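Local coordinates for protein B- and T-lymphocyte attenuator (Mus musculus, PDB 1XAU) that acts as an inhibitory receptor on lymphocytes, dampening antigen receptor signalling through the phosphatases SHP-1 and SHP-2 and binding the TNF-receptor family member HVEM, at residues A[12-24]-A[35-49]. Sequence-based numbering, arbitrary orientation.
Sequences CEVQLNIKRNSKH and ECPVKYCVHRPNVTW. With CD (cadmium ion), chain C.
Gln15 and Lys39 face each other as an antiparallel hydrogen-bonded pair. Gln15 N reaches Lys39 O at 2.9 Å, on a carbonyl lone pair, and Lys39 N returns to Gln15 O at the same length. Asn17 N to Pro37 O is nearly straight, 176° at the hydrogen, although the donor sits 23° out of the carbonyl plane. Val14 CA also makes a CA-H...O contact to Lys39 O, at 3.2 Å.

On one face of this ladder the side chains of Gln15 and Lys39 run side by side, Gln15 OE1 lying 3.6 Å from Lys39 CD. The lysine leaves with CG anti to its backbone N, stays extended, then bends at chi4 (-53°), which brings Lys39 NZ to 3.2 Å from Cys12 SG. That sulfur is bonded to Cys41 SG, a disulfide tying the N-terminal run to the loop just after strand 32-39.

The other face is apolar. Leu16 and Val38 point the same way, and Leu16 CD2 lies 3.9 Å from Val38 CG2, near the sulfur of Cys36. Ile18 lays CG1 over the backbone of Glu35 and Cys36. Ile18 CD1 approaches the indole obliquely, 4.2 Å from Trp49 CZ3. The side chain of Val14 crosses that of Tyr40 obliquely, CG2 meeting Tyr40 CB, and runs opposite to Pro45, whose CG meets Val14 CG1.

Farther out, Cys36 is bonded to Cys96, the disulfide that joins the two sheets of an immunoglobulin sandwich, and Trp49 packs on Phe79. Beyond the Lys19–Ser22 type II turn the chain crosses to the other sheet as strand 22-26, where His24 ND1 binds a cadmium ion completed by four waters. The run from Gln15 to Asn17 is thus held at the sheet edge by three backbone bonds, a disulfide three residues upstream of strand 15-16 and an apolar inner face, with Gln15 and Lys39 on the opposite face.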
ATOM      1  N   CYS A  12       8.035  13.988  16.438  1.00 43.42           N
ATOM      2  CA  CYS A  12       7.671  13.565  15.024  1.00 42.55           C
ATOM      3  C   CYS A  12       8.650  12.452  14.573  1.00 41.88           C
ATOM      4  O   CYS A  12       9.859  12.550  14.797  1.00 42.07           O
ATOM      5  CB  CYS A  12       7.754  14.805  14.089  1.00 43.54           C
ATOM      6  SG  CYS A  12       7.174  14.549  12.365  1.00 44.43           S
ATOM      7  N   GLU A  13       8.127  11.374  13.980  1.00 40.14           N
ATOM      8  CA  GLU A  13       8.974  10.263  13.497  1.00 38.10           C
ATOM      9  C   GLU A  13       8.241   9.828  12.221  1.00 35.31           C
ATOM     10  O   GLU A  13       7.017   9.992  12.159  1.00 35.23           O
ATOM     11  CB  GLU A  13       9.032   9.098  14.533  1.00 40.18           C
ATOM     12  CG  GLU A  13       7.673   8.718  15.167  1.00 42.29           C
ATOM     13  CD  GLU A  13       7.697   7.384  15.973  1.00 43.49           C
ATOM     14  OE1 GLU A  13       8.298   6.374  15.493  1.00 44.83           O
ATOM     15  OE2 GLU A  13       7.094   7.330  17.071  1.00 43.91           O
ATOM     16  N   VAL A  14       8.952   9.332  11.211  1.00 31.93           N
ATOM     17  CA  VAL A  14       8.263   8.924   9.952  1.00 28.94           C
ATOM     18  C   VAL A  14       7.573   7.601  10.241  1.00 26.35           C
ATOM     19  O   VAL A  14       8.203   6.679  10.769  1.00 24.48           O
ATOM     20  CB  VAL A  14       9.267   8.734   8.781  1.00 28.82           C
ATOM     21  CG1 VAL A  14       8.595   8.050   7.587  1.00 28.38           C
ATOM     22  CG2 VAL A  14       9.834  10.147   8.326  1.00 30.31           C
ATOM     23  N   GLN A  15       6.282   7.511   9.936  1.00 24.23           N
ATOM     24  CA  GLN A  15       5.588   6.269  10.219  1.00 22.78           C
ATOM     25  C   GLN A  15       4.691   5.895   9.047  1.00 21.56           C
ATOM     26  O   GLN A  15       4.146   6.781   8.412  1.00 20.43           O
ATOM     27  CB  GLN A  15       4.639   6.441  11.390  1.00 25.94           C
ATOM     28  CG  GLN A  15       5.216   6.971  12.609  1.00 29.86           C
ATOM     29  CD  GLN A  15       4.228   6.872  13.765  1.00 32.61           C
ATOM     30  OE1 GLN A  15       3.167   7.546  13.788  1.00 33.89           O
ATOM     31  NE2 GLN A  15       4.560   5.992  14.724  1.00 32.79           N
ATOM     32  N   LEU A  16       4.474   4.595   8.855  1.00 19.82           N
ATOM     33  CA  LEU A  16       3.533   4.101   7.804  1.00 20.67           C
ATOM     34  C   LEU A  16       2.419   3.486   8.662  1.00 20.74           C
ATOM     35  O   LEU A  16       2.650   2.559   9.466  1.00 21.92           O
ATOM     36  CB  LEU A  16       4.259   3.052   6.951  1.00 19.58           C
ATOM     37  CG  LEU A  16       5.489   3.570   6.249  1.00 19.82           C
ATOM     38  CD1 LEU A  16       6.068   2.451   5.354  1.00 20.62           C
ATOM     39  CD2 LEU A  16       5.161   4.794   5.379  1.00 19.38           C
ATOM     40  N   ASN A  17       1.223   4.054   8.515  1.00 21.42           N
ATOM     41  CA  ASN A  17       0.133   3.756   9.393  1.00 22.18           C
ATOM     42  C   ASN A  17      -1.091   2.960   8.928  1.00 23.03           C
ATOM     43  O   ASN A  17      -2.219   3.310   9.230  1.00 23.47           O
ATOM     44  CB  ASN A  17      -0.297   5.073  10.061  1.00 23.01           C
ATOM     45  CG  ASN A  17       0.766   5.607  11.061  1.00 24.94           C
ATOM     46  OD1 ASN A  17       1.564   4.842  11.583  1.00 24.16           O
ATOM     47  ND2 ASN A  17       0.742   6.914  11.355  1.00 25.37           N
ATOM     48  N   ILE A  18      -0.864   1.889   8.187  1.00 22.20           N
ATOM     49  CA  ILE A  18      -1.980   1.007   7.832  1.00 22.51           C
ATOM     50  C   ILE A  18      -2.350   0.404   9.215  1.00 24.01           C
ATOM     51  O   ILE A  18      -1.442   0.075   9.982  1.00 23.68           O
ATOM     52  CB  ILE A  18      -1.444  -0.095   6.917  1.00 22.16           C
ATOM     53  CG1 ILE A  18      -1.188   0.510   5.537  1.00 20.90           C
ATOM     54  CG2 ILE A  18      -2.418  -1.331   6.850  1.00 22.44           C
ATOM     55  CD1 ILE A  18      -0.582  -0.507   4.541  1.00 19.61           C
ATOM     56  N   LYS A  19      -3.633   0.262   9.523  1.00 25.79           N
ATOM     57  CA  LYS A  19      -4.024  -0.356  10.807  1.00 28.55           C
ATOM     58  C   LYS A  19      -3.702  -1.822  10.860  1.00 28.68           C
ATOM     59  O   LYS A  19      -3.829  -2.513   9.846  1.00 28.39           O
ATOM     60  CB  LYS A  19      -5.523  -0.194  11.037  1.00 31.09           C
ATOM     61  CG  LYS A  19      -5.866   1.129  11.721  1.00 34.64           C
ATOM     62  CD  LYS A  19      -7.384   1.221  12.006  1.00 36.93           C
ATOM     63  CE  LYS A  19      -7.674   0.995  13.496  1.00 38.42           C
ATOM     64  NZ  LYS A  19      -6.873   1.970  14.396  1.00 39.95           N
ATOM     65  N   ARG A  20      -3.333  -2.306  12.042  1.00 29.18           N
ATOM     66  CA  ARG A  20      -3.001  -3.720  12.222  1.00 30.77           C
ATOM     67  C   ARG A  20      -4.202  -4.585  11.873  1.00 30.48           C
ATOM     68  O   ARG A  20      -5.315  -4.188  12.094  1.00 29.64           O
ATOM     69  CB  ARG A  20      -2.614  -3.990  13.673  1.00 32.37           C
ATOM     70  CG  ARG A  20      -1.807  -5.261  13.873  1.00 35.06           C
ATOM     71  CD  ARG A  20      -1.755  -5.592  15.386  1.00 38.41           C
ATOM     72  NE  ARG A  20      -0.409  -5.504  15.952  1.00 40.75           N
ATOM     73  CZ  ARG A  20       0.645  -6.208  15.526  1.00 42.15           C
ATOM     74  NH1 ARG A  20       0.501  -7.065  14.510  1.00 43.69           N
ATOM     75  NH2 ARG A  20       1.855  -6.027  16.088  1.00 42.79           N
ATOM     76  N   ASN A  21      -3.983  -5.732  11.275  1.00 31.29           N
ATOM     77  CA  ASN A  21      -5.134  -6.600  11.005  1.00 32.32           C
ATOM     78  C   ASN A  21      -6.102  -5.990  10.002  1.00 30.57           C
ATOM     79  O   ASN A  21      -7.265  -6.301  10.027  1.00 31.19           O
ATOM     80  CB  ASN A  21      -5.819  -6.814  12.364  1.00 35.26           C
ATOM     81  CG  ASN A  21      -7.102  -7.619  12.286  1.00 39.04           C
ATOM     82  OD1 ASN A  21      -7.129  -8.743  11.707  1.00 41.36           O
ATOM     83  ND2 ASN A  21      -8.201  -7.068  12.897  1.00 40.34           N
ATOM     84  N   SER A  22      -5.656  -5.075   9.148  1.00 27.99           N
ATOM     85  CA  SER A  22      -6.581  -4.494   8.158  1.00 26.13           C
ATOM     86  C   SER A  22      -7.012  -5.547   7.117  1.00 23.93           C
ATOM     87  O   SER A  22      -6.150  -6.282   6.619  1.00 22.59           O
ATOM     88  CB  SER A  22      -5.864  -3.325   7.490  1.00 26.07           C
ATOM     89  OG  SER A  22      -6.795  -2.665   6.711  1.00 31.05           O
ATOM     90  N   LYS A  23      -8.301  -5.652   6.770  1.00 22.15           N
ATOM     91  CA  LYS A  23      -8.729  -6.685   5.780  1.00 22.01           C
ATOM     92  C   LYS A  23      -9.888  -6.082   4.989  1.00 21.39           C
ATOM     93  O   LYS A  23     -10.739  -5.412   5.614  1.00 19.00           O
ATOM     94  CB  LYS A  23      -9.262  -7.936   6.514  1.00 24.58           C
ATOM     95  CG  LYS A  23      -8.143  -8.570   7.397  1.00 28.51           C
ATOM     96  CD  LYS A  23      -8.692  -9.518   8.524  1.00 31.84           C
ATOM     97  CE  LYS A  23      -9.706  -8.774   9.439  1.00 33.97           C
ATOM     98  NZ  LYS A  23      -9.792  -9.232  10.923  1.00 36.39           N
ATOM     99  N   HIS A  24      -9.904  -6.284   3.661  1.00 19.62           N
ATOM    100  CA  HIS A  24     -10.981  -5.782   2.831  1.00 18.77           C
ATOM    101  C   HIS A  24     -11.306  -6.748   1.719  1.00 18.92           C
ATOM    102  O   HIS A  24     -10.441  -7.499   1.279  1.00 18.07           O
ATOM    103  CB  HIS A  24     -10.632  -4.374   2.200  1.00 18.53           C
ATOM    104  CG  HIS A  24     -10.625  -3.276   3.213  1.00 18.73           C
ATOM    105  ND1 HIS A  24     -11.790  -2.766   3.734  1.00 20.42           N
ATOM    106  CD2 HIS A  24      -9.605  -2.706   3.915  1.00 19.45           C
ATOM    107  CE1 HIS A  24     -11.500  -1.925   4.718  1.00 20.96           C
ATOM    108  NE2 HIS A  24     -10.181  -1.869   4.841  1.00 20.65           N
ATOM    109  N   GLU A  35      -4.802   1.899   0.836  1.00 17.24           N
ATOM    110  CA  GLU A  35      -4.150   3.123   1.253  1.00 17.30           C
ATOM    111  C   GLU A  35      -3.122   2.905   2.321  1.00 18.26           C
ATOM    112  O   GLU A  35      -3.348   2.125   3.241  1.00 17.39           O
ATOM    113  CB  GLU A  35      -5.225   4.013   1.866  1.00 19.50           C
ATOM    114  CG  GLU A  35      -6.328   4.407   0.876  1.00 22.68           C
ATOM    115  CD  GLU A  35      -7.304   5.392   1.467  1.00 25.62           C
ATOM    116  OE1 GLU A  35      -7.321   5.660   2.718  1.00 26.66           O
ATOM    117  OE2 GLU A  35      -8.061   5.922   0.656  1.00 27.31           O
ATOM    118  N   CYS A  36      -2.097   3.746   2.276  1.00 17.21           N
ATOM    119  CA  CYS A  36      -1.029   3.692   3.297  1.00 18.79           C
ATOM    120  C   CYS A  36      -0.859   5.095   3.862  1.00 18.79           C
ATOM    121  O   CYS A  36      -0.208   5.917   3.232  1.00 18.73           O
ATOM    122  CB  CYS A  36       0.224   3.190   2.596  1.00 19.81           C
ATOM    123  SG  CYS A  36       1.850   3.363   3.399  1.00 24.55           S
ATOM    124  N   PRO A  37      -1.494   5.415   4.990  1.00 19.59           N
ATOM    125  CA  PRO A  37      -1.341   6.772   5.578  1.00 19.73           C
ATOM    126  C   PRO A  37       0.161   6.955   5.951  1.00 20.10           C
ATOM    127  O   PRO A  37       0.795   6.026   6.467  1.00 20.06           O
ATOM    128  CB  PRO A  37      -2.205   6.701   6.821  1.00 21.67           C
ATOM    129  CG  PRO A  37      -3.234   5.756   6.506  1.00 21.72           C
ATOM    130  CD  PRO A  37      -2.458   4.628   5.799  1.00 20.88           C
ATOM    131  N   VAL A  38       0.736   8.115   5.697  1.00 20.13           N
ATOM    132  CA  VAL A  38       2.154   8.346   5.984  1.00 20.92           C
ATOM    133  C   VAL A  38       2.352   9.591   6.815  1.00 22.57           C
ATOM    134  O   VAL A  38       1.943  10.710   6.374  1.00 23.00           O
ATOM    135  CB  VAL A  38       2.982   8.532   4.668  1.00 21.28           C
ATOM    136  CG1 VAL A  38       4.482   8.628   4.958  1.00 20.87           C
ATOM    137  CG2 VAL A  38       2.701   7.303   3.691  1.00 20.88           C
ATOM    138  N   LYS A  39       2.932   9.417   7.998  1.00 23.11           N
ATOM    139  CA  LYS A  39       3.248  10.573   8.853  1.00 24.60           C
ATOM    140  C   LYS A  39       4.742  10.914   8.604  1.00 23.41           C
ATOM    141  O   LYS A  39       5.600  10.067   8.689  1.00 22.34           O
ATOM    142  CB  LYS A  39       3.075  10.227  10.343  1.00 26.80           C
ATOM    143  CG  LYS A  39       3.401  11.426  11.277  1.00 31.53           C
ATOM    144  CD  LYS A  39       3.342  10.965  12.764  1.00 34.51           C
ATOM    145  CE  LYS A  39       3.423  12.139  13.742  1.00 36.66           C
ATOM    146  NZ  LYS A  39       4.614  13.044  13.509  1.00 38.55           N
ATOM    147  N   TYR A  40       5.069  12.143   8.243  1.00 23.76           N
ATOM    148  CA  TYR A  40       6.484  12.445   8.042  1.00 24.76           C
ATOM    149  C   TYR A  40       6.695  13.851   8.575  1.00 26.27           C
ATOM    150  O   TYR A  40       5.696  14.531   8.869  1.00 26.06           O
ATOM    151  CB  TYR A  40       6.919  12.278   6.582  1.00 24.47           C
ATOM    152  CG  TYR A  40       6.217  13.152   5.604  1.00 23.78           C
ATOM    153  CD1 TYR A  40       6.716  14.420   5.271  1.00 24.40           C
ATOM    154  CD2 TYR A  40       5.082  12.698   4.959  1.00 24.72           C
ATOM    155  CE1 TYR A  40       6.063  15.218   4.284  1.00 24.14           C
ATOM    156  CE2 TYR A  40       4.449  13.444   4.001  1.00 23.66           C
ATOM    157  CZ  TYR A  40       4.944  14.704   3.662  1.00 24.17           C
ATOM    158  OH  TYR A  40       4.279  15.373   2.660  1.00 24.38           O
ATOM    159  N   CYS A  41       7.954  14.226   8.734  1.00 27.28           N
ATOM    160  CA  CYS A  41       8.309  15.469   9.380  1.00 30.68           C
ATOM    161  C   CYS A  41       8.665  16.620   8.482  1.00 28.79           C
ATOM    162  O   CYS A  41       8.138  17.700   8.676  1.00 30.34           O
ATOM    163  CB  CYS A  41       9.413  15.196  10.409  1.00 34.30           C
ATOM    164  SG  CYS A  41       8.843  13.780  11.460  1.00 41.52           S
ATOM    165  N   VAL A  42       9.526  16.392   7.513  1.00 27.57           N
ATOM    166  CA  VAL A  42       9.880  17.489   6.641  1.00 25.04           C
ATOM    167  C   VAL A  42       9.578  17.055   5.222  1.00 24.84           C
ATOM    168  O   VAL A  42       8.565  17.463   4.672  1.00 23.63           O
ATOM    169  CB  VAL A  42      11.350  17.855   6.904  1.00 24.42           C
ATOM    170  CG1 VAL A  42      11.805  18.939   5.926  1.00 23.41           C
ATOM    171  CG2 VAL A  42      11.432  18.378   8.330  1.00 23.67           C
ATOM    172  N   HIS A  43      10.408  16.198   4.648  1.00 23.90           N
ATOM    173  CA  HIS A  43      10.183  15.767   3.284  1.00 24.30           C
ATOM    174  C   HIS A  43       9.477  14.429   3.184  1.00 23.42           C
ATOM    175  O   HIS A  43       9.660  13.590   4.038  1.00 23.13           O
ATOM    176  CB  HIS A  43      11.516  15.698   2.585  1.00 25.25           C
ATOM    177  CG  HIS A  43      12.151  17.043   2.460  1.00 28.05           C
ATOM    178  ND1 HIS A  43      13.422  17.322   2.932  1.00 28.51           N
ATOM    179  CD2 HIS A  43      11.661  18.202   1.953  1.00 28.71           C
ATOM    180  CE1 HIS A  43      13.686  18.600   2.697  1.00 28.37           C
ATOM    181  NE2 HIS A  43      12.640  19.152   2.106  1.00 28.54           N
ATOM    182  N   ARG A  44       8.679  14.284   2.138  1.00 23.20           N
ATOM    183  CA  ARG A  44       7.883  13.076   1.920  1.00 23.20           C
ATOM    184  C   ARG A  44       8.788  11.943   1.520  1.00 22.85           C
ATOM    185  O   ARG A  44       9.656  12.040   0.609  1.00 22.08           O
ATOM    186  CB  ARG A  44       6.803  13.384   0.858  1.00 25.01           C
ATOM    187  CG  ARG A  44       5.730  12.346   0.740  1.00 27.72           C
ATOM    188  CD  ARG A  44       4.590  13.015  -0.067  1.00 29.71           C
ATOM    189  NE  ARG A  44       4.940  12.837  -1.463  1.00 31.92           N
ATOM    190  CZ  ARG A  44       4.207  13.288  -2.482  1.00 33.47           C
ATOM    191  NH1 ARG A  44       3.061  13.933  -2.229  1.00 33.73           N
ATOM    192  NH2 ARG A  44       4.656  13.123  -3.732  1.00 34.63           N
ATOM    193  N   PRO A  45       8.658  10.823   2.203  1.00 22.47           N
ATOM    194  CA  PRO A  45       9.526   9.680   1.845  1.00 22.52           C
ATOM    195  C   PRO A  45       9.116   9.014   0.497  1.00 21.99           C
ATOM    196  O   PRO A  45       8.030   9.241   0.066  1.00 20.17           O
ATOM    197  CB  PRO A  45       9.316   8.695   3.020  1.00 22.77           C
ATOM    198  CG  PRO A  45       8.024   9.079   3.563  1.00 22.89           C
ATOM    199  CD  PRO A  45       7.952  10.596   3.472  1.00 23.26           C
ATOM    200  N   ASN A  46      10.005   8.243  -0.146  1.00 22.99           N
ATOM    201  CA  ASN A  46       9.661   7.544  -1.404  1.00 24.08           C
ATOM    202  C   ASN A  46       9.141   6.228  -0.804  1.00 22.87           C
ATOM    203  O   ASN A  46       9.892   5.447  -0.243  1.00 22.52           O
ATOM    204  CB  ASN A  46      10.912   7.223  -2.234  1.00 27.46           C
ATOM    205  CG  ASN A  46      10.590   6.479  -3.546  1.00 29.24           C
ATOM    206  OD1 ASN A  46       9.415   6.205  -3.888  1.00 32.44           O
ATOM    207  ND2 ASN A  46      11.634   6.195  -4.322  1.00 32.52           N
ATOM    208  N   VAL A  47       7.860   5.997  -0.948  1.00 20.46           N
ATOM    209  CA  VAL A  47       7.282   4.801  -0.372  1.00 19.91           C
ATOM    210  C   VAL A  47       6.972   3.802  -1.468  1.00 18.78           C
ATOM    211  O   VAL A  47       6.588   4.239  -2.556  1.00 19.45           O
ATOM    212  CB  VAL A  47       5.971   5.163   0.271  1.00 19.65           C
ATOM    213  CG1 VAL A  47       5.298   3.881   0.906  1.00 19.63           C
ATOM    214  CG2 VAL A  47       6.235   6.227   1.395  1.00 19.47           C
ATOM    215  N   THR A  48       7.122   2.522  -1.184  1.00 19.52           N
ATOM    216  CA  THR A  48       6.812   1.527  -2.213  1.00 20.32           C
ATOM    217  C   THR A  48       5.866   0.459  -1.686  1.00 19.27           C
ATOM    218  O   THR A  48       5.772   0.278  -0.506  1.00 19.70           O
ATOM    219  CB  THR A  48       8.088   0.883  -2.778  1.00 22.36           C
ATOM    220  OG1 THR A  48       8.764   0.190  -1.772  1.00 26.11           O
ATOM    221  CG2 THR A  48       9.100   1.969  -3.210  1.00 24.47           C
ATOM    222  N   TRP A  49       5.167  -0.240  -2.566  1.00 16.10           N
ATOM    223  CA  TRP A  49       4.235  -1.264  -2.088  1.00 16.35           C
ATOM    224  C   TRP A  49       4.929  -2.603  -2.251  1.00 16.71           C
ATOM    225  O   TRP A  49       5.726  -2.803  -3.199  1.00 16.55           O
ATOM    226  CB  TRP A  49       2.969  -1.270  -2.956  1.00 15.89           C
ATOM    227  CG  TRP A  49       2.050  -0.124  -2.587  1.00 15.44           C
ATOM    228  CD1 TRP A  49       1.972   1.146  -3.169  1.00 17.03           C
ATOM    229  CD2 TRP A  49       1.131  -0.129  -1.521  1.00 16.15           C
ATOM    230  NE1 TRP A  49       1.016   1.903  -2.512  1.00 16.56           N
ATOM    231  CE2 TRP A  49       0.483   1.148  -1.496  1.00 16.46           C
ATOM    232  CE3 TRP A  49       0.779  -1.098  -0.559  1.00 15.31           C
ATOM    233  CZ2 TRP A  49      -0.506   1.460  -0.563  1.00 17.22           C
ATOM    234  CZ3 TRP A  49      -0.195  -0.797   0.365  1.00 16.82           C
ATOM    235  CH2 TRP A  49      -0.856   0.500   0.353  1.00 16.27           C
TER
HETATM  236 CD    CD C 123     -13.914  -3.019   2.934  1.00 21.38          CD
HETATM  237  O   HOH W   1     -14.809  -2.837   5.061  1.00 28.01           O
HETATM  238  O   HOH W   2     -14.314  -5.211   2.942  1.00 21.43           O
HETATM  239  O   HOH W   3     -16.146  -3.431   2.505  1.00 24.79           O
HETATM  240  O   HOH W   4     -13.442  -3.233   0.763  1.00 23.29           O